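PDB 2EQ9: pyruvate dehydrogenase complex, dihydrolipoamide acetyltransferase E2 component from Thermus thermophilus, which probably transfers acetyl groups by way of a lipoyl cofactor, the piece here being its small peripheral subunit-binding domain. Local coordinates for residues M1-P5 with A6-L10. Numbering follows the deposited sequence.
Sequences MLAVP and AARKL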
ATOM      1  N   MET C   1      19.078   4.632 -21.763  1.00 64.60           N
ATOM      2  CA  MET C   1      18.991   5.942 -21.058  1.00 63.39           C
ATOM      3  C   MET C   1      17.965   5.904 -19.937  1.00 61.58           C
ATOM      4  O   MET C   1      16.872   5.359 -20.096  1.00 61.61           O
ATOM      5  CB  MET C   1      18.598   7.055 -22.032  1.00 66.32           C
ATOM      6  CG  MET C   1      18.326   8.390 -21.346  1.00 68.98           C
ATOM      7  SD  MET C   1      16.882   9.237 -22.026  1.00 72.36           S
ATOM      8  CE  MET C   1      15.570   8.565 -21.002  1.00 71.73           C
ATOM      9  N   LEU C   2      18.325   6.489 -18.800  1.00 58.70           N
ATOM     10  CA  LEU C   2      17.422   6.541 -17.661  1.00 54.89           C
ATOM     11  C   LEU C   2      17.255   7.981 -17.181  1.00 50.80           C
ATOM     12  O   LEU C   2      18.203   8.605 -16.700  1.00 51.21           O
ATOM     13  CB  LEU C   2      17.926   5.634 -16.526  1.00 57.12           C
ATOM     14  CG  LEU C   2      19.369   5.682 -16.013  1.00 57.57           C
ATOM     15  CD1 LEU C   2      19.501   4.724 -14.837  1.00 57.19           C
ATOM     16  CD2 LEU C   2      20.347   5.299 -17.113  1.00 59.55           C
ATOM     17  N   ALA C   3      16.041   8.501 -17.336  1.00 44.15           N
ATOM     18  CA  ALA C   3      15.720   9.865 -16.937  1.00 40.28           C
ATOM     19  C   ALA C   3      14.447   9.920 -16.085  1.00 38.46           C
ATOM     20  O   ALA C   3      13.390   9.412 -16.484  1.00 36.42           O
ATOM     21  CB  ALA C   3      15.556  10.732 -18.170  1.00 37.09           C
ATOM     22  N   VAL C   4      14.556  10.532 -14.908  1.00 35.93           N
ATOM     23  CA  VAL C   4      13.413  10.655 -14.014  1.00 34.74           C
ATOM     24  C   VAL C   4      12.355  11.467 -14.752  1.00 33.84           C
ATOM     25  O   VAL C   4      12.685  12.276 -15.616  1.00 35.20           O
ATOM     26  CB  VAL C   4      13.800  11.364 -12.701  1.00 33.73           C
ATOM     27  CG1 VAL C   4      15.025  10.690 -12.104  1.00 32.22           C
ATOM     28  CG2 VAL C   4      14.068  12.849 -12.952  1.00 35.46           C
ATOM     29  N   PRO C   5      11.071  11.245 -14.437  1.00 32.05           N
ATOM     30  CA  PRO C   5       9.974  11.968 -15.089  1.00 32.94           C
ATOM     31  C   PRO C   5      10.147  13.497 -15.110  1.00 33.76           C
ATOM     32  O   PRO C   5       9.912  14.139 -16.132  1.00 33.65           O
ATOM     33  CB  PRO C   5       8.748  11.542 -14.281  1.00 33.11           C
ATOM     34  CG  PRO C   5       9.124  10.174 -13.772  1.00 32.63           C
ATOM     35  CD  PRO C   5      10.563  10.370 -13.366  1.00 32.14           C
ATOM     36  N   ALA C   6      10.549  14.080 -13.986  1.00 34.40           N
ATOM     37  CA  ALA C   6      10.729  15.529 -13.919  1.00 36.78           C
ATOM     38  C   ALA C   6      11.697  16.033 -14.994  1.00 36.93           C
ATOM     39  O   ALA C   6      11.474  17.083 -15.598  1.00 37.26           O
ATOM     40  CB  ALA C   6      11.228  15.937 -12.530  1.00 36.61           C
ATOM     41  N   ALA C   7      12.770  15.284 -15.225  1.00 35.25           N
ATOM     42  CA  ALA C   7      13.752  15.668 -16.233  1.00 36.62           C
ATOM     43  C   ALA C   7      13.195  15.516 -17.652  1.00 36.42           C
ATOM     44  O   ALA C   7      13.411  16.383 -18.504  1.00 36.20           O
ATOM     45  CB  ALA C   7      15.028  14.832 -16.067  1.00 35.10           C
ATOM     46  N   ARG C   8      12.473  14.424 -17.905  1.00 35.80           N
ATOM     47  CA  ARG C   8      11.901  14.186 -19.232  1.00 37.88           C
ATOM     48  C   ARG C   8      10.882  15.278 -19.544  1.00 37.75           C
ATOM     49  O   ARG C   8      10.778  15.750 -20.679  1.00 34.95           O
ATOM     50  CB  ARG C   8      11.215  12.809 -19.296  1.00 37.42           C
ATOM     51  CG  ARG C   8      12.030  11.688 -18.657  1.00 40.38           C
ATOM     52  CD  ARG C   8      11.596  10.302 -19.104  1.00 39.92           C
ATOM     53  NE  ARG C   8      10.211   9.956 -18.778  1.00 40.69           N
ATOM     54  CZ  ARG C   8       9.828   9.273 -17.703  1.00 38.96           C
ATOM     55  NH1 ARG C   8      10.722   8.854 -16.817  1.00 36.31           N
ATOM     56  NH2 ARG C   8       8.544   8.965 -17.538  1.00 39.46           N
ATOM     57  N   LYS C   9      10.136  15.673 -18.517  1.00 40.08           N
ATOM     58  CA  LYS C   9       9.118  16.700 -18.651  1.00 43.42           C
ATOM     59  C   LYS C   9       9.763  18.032 -19.021  1.00 44.18           C
ATOM     60  O   LYS C   9       9.338  18.699 -19.966  1.00 44.50           O
ATOM     61  CB  LYS C   9       8.344  16.826 -17.336  1.00 45.47           C
ATOM     62  CG  LYS C   9       6.954  17.419 -17.487  1.00 48.73           C
ATOM     63  CD  LYS C   9       6.962  18.924 -17.322  1.00 49.09           C
ATOM     64  CE  LYS C   9       7.118  19.318 -15.860  1.00 48.20           C
ATOM     65  NZ  LYS C   9       7.184  20.803 -15.712  1.00 48.26           N
ATOM     66  N   LEU C  10      10.807  18.403 -18.288  1.00 45.51           N
ATOM     67  CA  LEU C  10      11.505  19.657 -18.537  1.00 46.60           C
ATOM     68  C   LEU C  10      12.274  19.639 -19.860  1.00 47.34           C
ATOM     69  O   LEU C  10      12.364  20.656 -20.539  1.00 47.85           O
ATOM     70  CB  LEU C  10      12.453  19.961 -17.375  1.00 47.44           C
ATOM     71  CG  LEU C  10      13.031  21.374 -17.284  1.00 48.61           C
ATOM     72  CD1 LEU C  10      14.128  21.548 -18.301  1.00 48.26           C
ATOM     73  CD2 LEU C  10      11.925  22.400 -17.483  1.00 48.00           C
TER
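Arg8 folds back from the first turn of its helix over Ala3, Val4 and Pro5, the residues that lead into it. Arg8 CB lies 3.7 Å from Pro5 O. Arg8 CG, set anti to its own carbonyl carbon and beside the backbone N (chi1 -44°), comes close to Val4 O and meets the methyl CB of Ala3 at 3.7 Å. Arg8 CD passes Ala3 O at 3.3 Å, and there the chain bends (chi3 -61°), bringing the guanidinium round to the same carbonyl. CZ rests against Pro5 CA, which sits over one face of the group, 3.6 Å from the guanidinium plane of Arg8 and displaced toward the rim. Arg8 NH1 donates to Ala3 O at 2.7 Å with an N-H...O angle of 157°, the oxygen lying at the edge, in the guanidinium plane. In this peripheral subunit-binding domain, which binds E3 in its family, the segment 1-5 runs into helix 5-13 with Val4 as N-cap residue: Val4 O accepts the amide N of Arg8 at 3.1 Å and, weakly, that of Ala7. In the same turn, Val4 CG2 packs on Ala7 CB at 3.8 Å, while Ala6 and Ala7 touch Val32 and Val35 of helix 32-39. NE and NH2 of Arg8 each form a salt bridge to an acidic side chain on the chain of another protein. With an alanine here, Ala3 O would probably be left without this donor and the acidic charge across the interface without its mate. Farther along, Lys9 N bonds Pro5 O at 2.8 Å, and Lys9 NZ forms a salt bridge with Glu13.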